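Local coordinates for AimR transcriptional regulator (Bacillus phage phi3T, PDB 5ZVV), which activates transcription of the phage aimX locus as a homodimer, apparently promoting lysis, and is switched to an inactive monomer by the arbitrium peptide, at residues Q295-A298 against F299-N303. Residues are numbered along the deposited sequence; the frame is centred on the assembly and turned at random.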
loop_
_atom_site.group_PDB
_atom_site.type_symbol
_atom_site.label_atom_id
_atom_site.label_comp_id
_atom_site.label_asym_id
_atom_site.label_seq_id
_atom_site.Cartn_x
_atom_site.Cartn_y
_atom_site.Cartn_z
ATOM N N GLN A 295 -23.335 16.715 5.977
ATOM C CA GLN A 295 -23.773 15.392 6.411
ATOM C C GLN A 295 -24.230 15.410 7.862
ATOM O O GLN A 295 -25.257 14.813 8.204
ATOM C CB GLN A 295 -22.648 14.374 6.241
ATOM C CG GLN A 295 -22.392 13.922 4.820
ATOM C CD GLN A 295 -21.451 12.738 4.774
ATOM O OE1 GLN A 295 -20.915 12.321 5.802
ATOM N NE2 GLN A 295 -21.250 12.184 3.584
ATOM N N LEU A 296 -23.470 16.082 8.731
ATOM C CA LEU A 296 -23.836 16.155 10.141
ATOM C C LEU A 296 -25.137 16.922 10.335
ATOM O O LEU A 296 -25.967 16.551 11.175
ATOM C CB LEU A 296 -22.703 16.799 10.935
ATOM C CG LEU A 296 -21.454 15.918 10.998
ATOM C CD1 LEU A 296 -20.318 16.608 11.730
ATOM C CD2 LEU A 296 -21.802 14.600 11.660
ATOM N N ARG A 297 -25.335 17.993 9.560
ATOM C CA ARG A 297 -26.580 18.750 9.643
ATOM C C ARG A 297 -27.768 17.905 9.191
ATOM O O ARG A 297 -28.843 17.955 9.803
ATOM C CB ARG A 297 -26.466 20.024 8.806
ATOM C CG ARG A 297 -27.706 20.897 8.794
ATOM C CD ARG A 297 -27.476 22.143 7.956
ATOM N NE ARG A 297 -28.675 22.968 7.871
ATOM C CZ ARG A 297 -28.772 24.076 7.143
ATOM N NH1 ARG A 297 -27.736 24.499 6.428
ATOM N NH2 ARG A 297 -29.908 24.759 7.129
ATOM N N ALA A 298 -27.591 17.121 8.125
ATOM C CA ALA A 298 -28.658 16.224 7.691
ATOM C C ALA A 298 -28.930 15.151 8.738
ATOM O O ALA A 298 -30.083 14.767 8.958
ATOM C CB ALA A 298 -28.299 15.593 6.345
ATOM N N PHE A 299 -27.877 14.653 9.388
ATOM C CA PHE A 299 -28.039 13.730 10.508
ATOM C C PHE A 299 -28.922 14.342 11.591
ATOM O O PHE A 299 -29.896 13.726 12.045
ATOM C CB PHE A 299 -26.654 13.373 11.057
ATOM C CG PHE A 299 -26.618 12.155 11.947
ATOM C CD1 PHE A 299 -27.768 11.440 12.243
ATOM C CD2 PHE A 299 -25.415 11.733 12.491
ATOM C CE1 PHE A 299 -27.716 10.324 13.068
ATOM C CE2 PHE A 299 -25.357 10.618 13.315
ATOM C CZ PHE A 299 -26.509 9.915 13.603
ATOM N N TYR A 300 -28.596 15.571 12.007
ATOM C CA TYR A 300 -29.390 16.269 13.015
ATOM C C TYR A 300 -30.843 16.419 12.576
ATOM O O TYR A 300 -31.768 16.179 13.366
ATOM C CB TYR A 300 -28.758 17.632 13.296
ATOM C CG TYR A 300 -29.575 18.549 14.175
ATOM C CD1 TYR A 300 -29.636 18.353 15.549
ATOM C CD2 TYR A 300 -30.263 19.629 13.633
ATOM C CE1 TYR A 300 -30.371 19.197 16.357
ATOM C CE2 TYR A 300 -31.001 20.477 14.432
ATOM C CZ TYR A 300 -31.051 20.257 15.795
ATOM O OH TYR A 300 -31.786 21.101 16.598
ATOM N N TYR A 301 -31.064 16.807 11.316
ATOM C CA TYR A 301 -32.425 16.904 10.800
ATOM C C TYR A 301 -33.147 15.562 10.881
ATOM O O TYR A 301 -34.317 15.502 11.277
ATOM C CB TYR A 301 -32.406 17.413 9.359
ATOM C CG TYR A 301 -32.166 18.899 9.223
ATOM C CD1 TYR A 301 -32.397 19.763 10.286
ATOM C CD2 TYR A 301 -31.717 19.438 8.025
ATOM C CE1 TYR A 301 -32.183 21.124 10.160
ATOM C CE2 TYR A 301 -31.499 20.794 7.889
ATOM C CZ TYR A 301 -31.734 21.635 8.957
ATOM O OH TYR A 301 -31.518 22.990 8.818
ATOM N N ILE A 302 -32.461 14.477 10.510
ATOM C CA ILE A 302 -33.057 13.143 10.576
ATOM C C ILE A 302 -33.491 12.829 11.999
ATOM O O ILE A 302 -34.591 12.313 12.236
ATOM C CB ILE A 302 -32.068 12.086 10.051
ATOM C CG1 ILE A 302 -31.870 12.224 8.542
ATOM C CG2 ILE A 302 -32.543 10.685 10.410
ATOM C CD1 ILE A 302 -30.697 11.423 8.017
ATOM N N ASN A 303 -32.628 13.129 12.972
ATOM C CA ASN A 303 -32.989 12.877 14.362
ATOM C C ASN A 303 -34.194 13.708 14.786
ATOM O O ASN A 303 -35.068 13.218 15.511
ATOM C CB ASN A 303 -31.796 13.150 15.276
ATOM C CG ASN A 303 -30.764 12.042 15.227
ATOM O OD1 ASN A 303 -31.046 10.940 14.757
ATOM N ND2 ASN A 303 -29.565 12.326 15.717
#
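Tyr301 OH accepts two hydrogen bonds from Arg297, one turn earlier in the same helix: NH2 of Arg297 stands 2.9 Å from Tyr301 OH, and NE of Arg297 3.0 Å from the same oxygen. Neither bond is straight, both N-H...O angles being near 148°, as expected when one atom is shared side-on by two neighbouring nitrogens. The evidence for this side-on grip is that the oxygen sits in the guanidinium plane, at its edge, whereas the phenol ring is turned steeply to that plane, by 62°. Both side chains point the same way. In Arg297, CG lies anti to the backbone N (chi1 179°), which puts it over the face of the Tyr301 ring, 4.3 Å from its centroid, in a CH-pi contact; the extended chain beyond CG brings NE and NH2 up to the hydroxyl. The carbonyl O of Arg297 also lies over one face of this ring, 3.5 Å from Tyr301 CG, while the same oxygen accepts the backbone bond from Tyr301 N. Such i to i+4 pairing belongs to helix 291-304, part of the all-helical, TPR-like body of AimR; the repeated backbone step is borne out by Phe299 N to Gln295 O, Tyr300 N to Leu296 O and Ile302 N to Ala298 O, each 2.9 Å. Ile302 adds a side-chain contact to the last of these, its CG1 lying 3.1 Å from Ala298 O because CG1 is set beside its own backbone N. Neighbouring helices pack around these residues: Leu296 and Phe299 meet helix 260-277, and Phe299 also brings its ring against Tyr333 of helix 324-338. Gln295 NE2 is bonded to Gln322 OE1 and Glu326 O, and Tyr301 rests on Glu309 and Ala310 of helix 307-318.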